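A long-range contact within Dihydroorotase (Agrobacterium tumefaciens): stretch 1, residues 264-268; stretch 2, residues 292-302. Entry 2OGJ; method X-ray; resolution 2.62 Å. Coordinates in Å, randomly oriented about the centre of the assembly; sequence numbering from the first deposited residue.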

# COMPACT_ATOMS: atom_id res chain seq x y z
N GLY A 264 -5.45 28.98 -15.83
CA GLY A 264 -6.29 27.97 -15.20
C GLY A 264 -6.71 28.39 -13.81
O GLY A 264 -6.56 27.64 -12.84
N HIS A 265 -7.23 29.61 -13.70
CA HIS A 265 -7.71 30.16 -12.42
C HIS A 265 -8.83 29.26 -11.86
O HIS A 265 -9.85 29.00 -12.55
CB HIS A 265 -8.24 31.58 -12.66
CG HIS A 265 -8.60 32.34 -11.42
ND1 HIS A 265 -8.47 33.71 -11.32
CD2 HIS A 265 -9.09 31.93 -10.22
CE1 HIS A 265 -8.85 34.11 -10.12
NE2 HIS A 265 -9.23 33.05 -9.43
N GLY A 266 -8.70 28.80 -10.62
CA GLY A 266 -9.77 27.96 -10.13
C GLY A 266 -9.99 27.74 -8.65
O GLY A 266 -10.21 26.60 -8.23
N GLY A 267 -9.98 28.80 -7.86
CA GLY A 267 -10.20 28.62 -6.44
C GLY A 267 -8.90 28.58 -5.67
O GLY A 267 -8.80 29.18 -4.59
N ALA A 268 -7.90 27.89 -6.20
CA ALA A 268 -6.62 27.83 -5.52
C ALA A 268 -5.42 28.14 -6.41
O ALA A 268 -4.31 28.29 -5.91
CB ALA A 268 -6.44 26.45 -4.88
N LEU A 292 -12.84 26.49 -14.24
CA LEU A 292 -14.24 26.56 -13.85
C LEU A 292 -14.89 25.22 -13.56
O LEU A 292 -14.85 24.29 -14.37
CB LEU A 292 -15.01 27.31 -14.96
CG LEU A 292 -16.15 28.31 -14.70
CD1 LEU A 292 -15.77 29.31 -13.60
CD2 LEU A 292 -16.41 29.06 -15.98
N HIS A 293 -15.48 25.11 -12.39
CA HIS A 293 -16.19 23.89 -12.01
C HIS A 293 -17.16 24.21 -10.89
O HIS A 293 -17.29 25.36 -10.49
CB HIS A 293 -15.21 22.78 -11.61
CG HIS A 293 -14.29 23.16 -10.50
ND1 HIS A 293 -14.73 23.43 -9.23
CD2 HIS A 293 -12.95 23.35 -10.49
CE1 HIS A 293 -13.70 23.77 -8.48
NE2 HIS A 293 -12.61 23.73 -9.22
N GLY A 294 -17.85 23.19 -10.39
CA GLY A 294 -18.82 23.39 -9.33
C GLY A 294 -18.37 24.08 -8.05
O GLY A 294 -19.20 24.43 -7.22
N HIS A 295 -17.08 24.28 -7.88
CA HIS A 295 -16.61 24.92 -6.66
C HIS A 295 -15.82 26.19 -6.86
O HIS A 295 -15.39 26.82 -5.89
CB HIS A 295 -15.79 23.94 -5.82
CG HIS A 295 -16.63 22.93 -5.09
ND1 HIS A 295 -17.85 23.26 -4.52
CD2 HIS A 295 -16.43 21.62 -4.82
CE1 HIS A 295 -18.36 22.19 -3.94
NE2 HIS A 295 -17.51 21.18 -4.10
N SER A 296 -15.60 26.57 -8.11
CA SER A 296 -14.87 27.80 -8.38
C SER A 296 -15.74 28.81 -9.12
O SER A 296 -15.45 30.00 -9.11
CB SER A 296 -13.61 27.51 -9.20
OG SER A 296 -13.92 26.97 -10.47
N MSE A 297 -16.82 28.33 -9.74
CA MSE A 297 -17.70 29.22 -10.51
C MSE A 297 -18.42 30.27 -9.69
O MSE A 297 -18.35 31.45 -10.02
CB MSE A 297 -18.75 28.43 -11.32
CG MSE A 297 -19.67 29.36 -12.15
SE MSE A 297 -20.76 28.55 -13.28
CE MSE A 297 -21.75 27.71 -12.11
N ASN A 298 -19.08 29.89 -8.61
CA ASN A 298 -19.80 30.90 -7.87
C ASN A 298 -18.91 31.92 -7.18
O ASN A 298 -19.13 33.12 -7.30
CB ASN A 298 -20.77 30.30 -6.85
CG ASN A 298 -21.69 31.36 -6.22
OD1 ASN A 298 -22.62 31.85 -6.85
ND2 ASN A 298 -21.41 31.73 -4.97
N PHE A 299 -17.89 31.46 -6.46
CA PHE A 299 -17.07 32.43 -5.78
C PHE A 299 -15.80 32.92 -6.44
O PHE A 299 -15.80 33.98 -7.07
CB PHE A 299 -16.74 32.00 -4.35
CG PHE A 299 -15.70 32.88 -3.70
CD1 PHE A 299 -15.86 34.26 -3.68
CD2 PHE A 299 -14.54 32.34 -3.17
CE1 PHE A 299 -14.88 35.08 -3.14
CE2 PHE A 299 -13.56 33.15 -2.62
CZ PHE A 299 -13.73 34.52 -2.61
N PRO A 300 -14.69 32.17 -6.32
CA PRO A 300 -13.48 32.71 -6.95
C PRO A 300 -13.67 33.22 -8.39
O PRO A 300 -13.82 34.41 -8.64
CB PRO A 300 -12.50 31.53 -6.88
CG PRO A 300 -13.14 30.54 -5.92
CD PRO A 300 -14.61 30.71 -6.16
N VAL A 301 -13.68 32.27 -9.31
CA VAL A 301 -13.82 32.51 -10.74
C VAL A 301 -15.27 32.71 -11.10
O VAL A 301 -16.10 31.86 -10.79
CB VAL A 301 -13.35 31.27 -11.52
CG1 VAL A 301 -13.20 31.59 -12.99
CG2 VAL A 301 -12.08 30.76 -10.93
N TRP A 302 -15.62 33.80 -11.75
CA TRP A 302 -17.02 33.90 -12.11
C TRP A 302 -17.16 33.38 -13.54
O TRP A 302 -17.99 32.53 -13.83
CB TRP A 302 -17.51 35.34 -11.97
CG TRP A 302 -17.52 35.82 -10.54
CD1 TRP A 302 -17.93 35.12 -9.43
CD2 TRP A 302 -17.17 37.13 -10.07
NE1 TRP A 302 -17.88 35.91 -8.31
CE2 TRP A 302 -17.41 37.15 -8.67
CE3 TRP A 302 -16.68 38.29 -10.69
CZ2 TRP A 302 -17.18 38.29 -7.89
CZ3 TRP A 302 -16.45 39.42 -9.92
CH2 TRP A 302 -16.70 39.41 -8.53

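Two loops distant in sequence can meet by packing without a hydrogen bond between them, and this contact in dihydroorotase is a compact example. Neither stretch forms regular helix or strand, no hydrogen bond or salt bridge crosses between them, and the surface buried, summed over both sides, is only 252 Å². What joins them is van der Waals packing of a glycine-rich backbone and one histidine against a few small or compact side chains.

The apolar packing centres on Val 301. Its CA-to-CB bond points toward the other stretch, and with chi1 in the t well its CG2 methyl lies 3.3 Å from the backbone O of His 265 and 3.3 Å from CD2 of the same residue's ring. The same methyl reaches CA of Gly 266 at 3.7 Å. A compact nonpolar side chain suits this buried position: its CG2 methyl touches both ring and main chain, with no polar group left to satisfy. The CA-to-CB bond of His 265 points sideways, yet the t rotamer brings the end of the side chain nearer the second stretch, where the ring meets Val 301 obliquely. Pro 300 completes the patch: its CB is 4.4 Å from NE2 of His 265, and its CG lies 3.5 Å from CA of Gly 267. The rigid ring presents carbon atoms to a backbone that has no side chain in the way.

The backbone of the two glycines also makes contacts with Ser 296. The CA atoms of Gly 267 and Ser 296 lie 5.1 Å apart, and O of Gly 266 is 3.7 Å from CB of Ser 296. At Gly 267, with phi/psi of 98/-42, a CB would be jammed against the preceding carbonyl oxygen. The local conformation thus calls for glycine by itself.

The hydrogen bonds described here lie within the second stretch. The backbone N of His 293 donates to OG of Ser 296 at 3.1 Å, and N of His 295 donates to ND1 of His 293 at 2.8 Å. The O of His 293 accepts from N of Ser 296 at 3.2 Å. A weak bond from N of Val 301 to O of Ser 296, 2.9 Å long, connects two residues that both pack against the first stretch. Across the interface, NE2 of His 293 stays 3.9 Å from O of Gly 266, a contact without a hydrogen bond. The principle is general: internal hydrogen bonds can order a loop whose contacts with its neighbour are packing contacts.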